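Local coordinates for protein Two-component system sensor histidine kinase (Bacteroides thetaiotaomicron, PDB 3OTT) that probably senses saccharides through an extracellular region of beta-propellers and a beta-sandwich, and probably signals inside the cell as a histidine kinase and transcription regulator, at residues 636-644 / 656-667. Residues are numbered along the deposited sequence; the frame is centred on the assembly and turned at random.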
# COMPACT_ATOMS: atom_id res chain seq x y z
N ILE B 636 16.33 4.51 21.50
CA ILE B 636 17.08 3.80 22.51
C ILE B 636 16.12 2.86 23.21
O ILE B 636 15.05 3.28 23.51
CB ILE B 636 17.58 4.82 23.53
CG1 ILE B 636 18.35 5.92 22.82
CG2 ILE B 636 18.32 4.17 24.74
CD1 ILE B 636 18.69 7.09 23.76
N LEU B 637 16.53 1.61 23.43
CA LEU B 637 15.83 0.61 24.22
C LEU B 637 16.69 0.19 25.40
O LEU B 637 17.92 0.22 25.36
CB LEU B 637 15.69 -0.69 23.44
CG LEU B 637 14.84 -0.95 22.18
CD1 LEU B 637 15.31 -0.13 20.98
CD2 LEU B 637 14.95 -2.46 21.85
N LEU B 638 16.03 -0.28 26.43
CA LEU B 638 16.72 -0.85 27.55
C LEU B 638 16.60 -2.35 27.38
O LEU B 638 15.53 -2.85 27.12
CB LEU B 638 16.02 -0.37 28.82
CG LEU B 638 16.63 0.76 29.66
CD1 LEU B 638 17.48 1.67 28.88
CD2 LEU B 638 15.51 1.49 30.41
N THR B 639 17.70 -3.06 27.51
CA THR B 639 17.70 -4.47 27.10
C THR B 639 18.07 -5.38 28.25
O THR B 639 18.00 -6.63 28.12
CB THR B 639 18.63 -4.70 25.86
OG1 THR B 639 19.93 -4.20 26.15
CG2 THR B 639 18.16 -3.87 24.67
N ALA B 640 18.48 -4.79 29.38
CA ALA B 640 18.76 -5.61 30.58
C ALA B 640 18.71 -4.83 31.88
O ALA B 640 19.16 -3.72 31.98
CB ALA B 640 20.10 -6.29 30.44
N LEU B 641 18.17 -5.47 32.92
CA LEU B 641 18.20 -4.90 34.25
C LEU B 641 18.99 -5.83 35.18
O LEU B 641 18.71 -7.02 35.22
CB LEU B 641 16.76 -4.74 34.78
CG LEU B 641 16.59 -4.29 36.25
CD1 LEU B 641 17.12 -2.89 36.45
CD2 LEU B 641 15.16 -4.32 36.65
N TYR B 642 19.97 -5.29 35.90
CA TYR B 642 20.69 -6.02 36.93
C TYR B 642 20.40 -5.42 38.30
O TYR B 642 20.31 -4.17 38.46
CB TYR B 642 22.20 -5.94 36.70
CG TYR B 642 22.72 -6.57 35.43
CD1 TYR B 642 22.53 -5.92 34.21
CD2 TYR B 642 23.42 -7.77 35.45
CE1 TYR B 642 23.00 -6.47 33.02
CE2 TYR B 642 23.94 -8.35 34.23
CZ TYR B 642 23.70 -7.66 33.03
OH TYR B 642 24.12 -8.10 31.82
N ILE B 643 20.25 -6.31 39.27
CA ILE B 643 20.13 -5.94 40.67
C ILE B 643 21.25 -6.70 41.38
O ILE B 643 21.41 -7.92 41.18
CB ILE B 643 18.76 -6.35 41.24
CG1 ILE B 643 17.66 -5.48 40.62
CG2 ILE B 643 18.79 -6.31 42.81
CD1 ILE B 643 16.32 -6.14 40.61
N ASN B 644 22.05 -5.97 42.16
CA ASN B 644 23.23 -6.54 42.79
C ASN B 644 24.02 -7.31 41.80
O ASN B 644 24.58 -8.36 42.11
CB ASN B 644 22.87 -7.44 43.97
CG ASN B 644 22.09 -6.71 45.02
OD1 ASN B 644 22.44 -5.58 45.38
ND2 ASN B 644 21.00 -7.29 45.46
N VAL B 656 9.77 -8.43 39.09
CA VAL B 656 10.48 -7.58 38.17
C VAL B 656 9.80 -7.61 36.82
O VAL B 656 9.40 -8.67 36.39
CB VAL B 656 11.99 -7.98 38.13
CG1 VAL B 656 12.57 -7.66 36.84
CG2 VAL B 656 12.73 -7.24 39.18
N PRO B 657 9.64 -6.46 36.15
CA PRO B 657 8.94 -6.53 34.84
C PRO B 657 9.96 -6.65 33.69
O PRO B 657 11.17 -6.74 33.95
CB PRO B 657 8.16 -5.20 34.79
CG PRO B 657 9.13 -4.23 35.51
CD PRO B 657 9.89 -5.07 36.58
N ASN B 658 9.46 -6.75 32.45
CA ASN B 658 10.32 -6.69 31.26
C ASN B 658 10.73 -5.28 31.03
O ASN B 658 9.91 -4.43 30.61
CB ASN B 658 9.66 -7.26 30.00
CG ASN B 658 10.73 -7.57 28.88
OD1 ASN B 658 11.84 -7.04 28.91
ND2 ASN B 658 10.41 -8.44 27.97
N ILE B 659 12.02 -5.05 31.28
CA ILE B 659 12.64 -3.73 31.26
C ILE B 659 12.46 -3.06 29.90
O ILE B 659 12.34 -1.84 29.82
CB ILE B 659 14.13 -3.81 31.67
CG1 ILE B 659 14.71 -2.43 32.00
CG2 ILE B 659 15.03 -4.49 30.57
CD1 ILE B 659 14.05 -1.75 33.17
N ARG B 660 12.40 -3.84 28.82
CA ARG B 660 12.25 -3.26 27.49
C ARG B 660 10.90 -2.56 27.29
O ARG B 660 10.81 -1.65 26.49
CB ARG B 660 12.49 -4.34 26.45
CG ARG B 660 12.48 -3.87 24.95
CD ARG B 660 12.35 -5.10 24.02
NE ARG B 660 12.26 -4.67 22.63
CZ ARG B 660 12.20 -5.49 21.57
NH1 ARG B 660 12.23 -6.80 21.72
NH2 ARG B 660 12.14 -4.96 20.37
N TYR B 661 9.87 -2.98 28.05
CA TYR B 661 8.48 -2.54 27.86
C TYR B 661 7.88 -1.80 29.05
O TYR B 661 6.64 -1.82 29.25
CB TYR B 661 7.59 -3.76 27.50
CG TYR B 661 7.96 -4.33 26.14
CD1 TYR B 661 7.72 -3.60 24.95
CD2 TYR B 661 8.61 -5.56 26.05
CE1 TYR B 661 8.12 -4.11 23.72
CE2 TYR B 661 9.01 -6.08 24.82
CZ TYR B 661 8.76 -5.37 23.67
OH TYR B 661 9.19 -5.93 22.50
N THR B 662 8.74 -1.20 29.87
CA THR B 662 8.27 -0.55 31.07
C THR B 662 8.74 0.86 31.07
O THR B 662 9.90 1.12 30.79
CB THR B 662 8.80 -1.20 32.36
OG1 THR B 662 8.90 -2.60 32.18
CG2 THR B 662 7.80 -1.00 33.45
N ASN B 663 7.82 1.75 31.43
CA ASN B 663 8.07 3.16 31.64
C ASN B 663 8.30 3.45 33.16
O ASN B 663 8.77 4.53 33.54
CB ASN B 663 6.83 3.95 31.15
CG ASN B 663 6.49 3.68 29.63
OD1 ASN B 663 5.31 3.47 29.26
ND2 ASN B 663 7.51 3.71 28.76
N SER B 664 7.94 2.48 34.01
CA SER B 664 7.88 2.69 35.46
C SER B 664 8.19 1.40 36.19
O SER B 664 7.49 0.39 36.02
CB SER B 664 6.50 3.16 35.90
OG SER B 664 6.34 4.54 35.65
N ILE B 665 9.23 1.45 37.00
CA ILE B 665 9.55 0.33 37.85
C ILE B 665 9.45 0.65 39.36
O ILE B 665 9.82 1.76 39.81
CB ILE B 665 10.91 -0.29 37.43
CG1 ILE B 665 11.03 -1.69 37.96
CG2 ILE B 665 12.11 0.57 37.79
CD1 ILE B 665 12.19 -2.43 37.34
N LYS B 666 8.93 -0.33 40.11
CA LYS B 666 8.83 -0.28 41.57
C LYS B 666 9.73 -1.33 42.22
O LYS B 666 9.52 -2.49 41.98
CB LYS B 666 7.37 -0.52 42.01
CG LYS B 666 6.57 0.76 42.20
CD LYS B 666 5.31 0.51 43.04
CE LYS B 666 4.07 1.05 42.24
NZ LYS B 666 2.69 0.76 42.81
N LEU B 667 10.71 -0.90 43.02
CA LEU B 667 11.69 -1.80 43.63
C LEU B 667 11.68 -1.73 45.17
O LEU B 667 11.36 -0.68 45.76
CB LEU B 667 13.10 -1.48 43.14
CG LEU B 667 13.32 -1.65 41.61
CD1 LEU B 667 14.62 -1.11 41.18
CD2 LEU B 667 13.21 -3.09 41.16
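Leu637 CD2 meets the Arg660 guanidinium obliquely, 3.6 Å from NE, the two side chains lying alongside and pointing the same way. Over the centre of one guanidinium face sits Tyr661 OH, 3.1 Å above the plane; the Tyr661 ring in turn carries Arg660 CG on one face, offset toward its rim, and has Asn658 ND2 at its edge, in plane. The arginine reaches this place as an extended chain, CG anti to the backbone N (chi1 -175°), and its NH1 forms a salt bridge with Asp30, while Tyr661 OH is hydrogen-bonded to Glu32. At its base, Arg660 CA makes a CA-H...O contact of 3.3 Å with Leu638 O. Asn658 holds the turn: its OD1 accepts a hydrogen bond from Arg660 N in an Asx turn, and its backbone O accepts from Thr662 OG1 and Tyr661 N, on opposite faces of its plane. Ile659 fills the middle, CG1 packing 4.0 Å from Leu638 CB and also against Leu641 CB, while CG2 lies 3.7 Å from Ala640 N. Cut back to an alanine, Ile659 would lose both branches, which would probably leave a gap against Leu638 CB and Leu641 CB. Farther along, Leu641 CD2 and Ile665 CD1 meet tip to tip at 3.6 Å, joining strands 637-643 and 664-667 from the two sheets of the beta-sandwich that includes the Y_Y_Y region; from the connecting loop, Val656 CG2 meets Ile643 CD1 likewise at 4.0 Å. The chemistry divides accordingly: aliphatic contacts close the interior, whereas the charged end beside Leu637 ties the sandwich to the propeller residue Asp30.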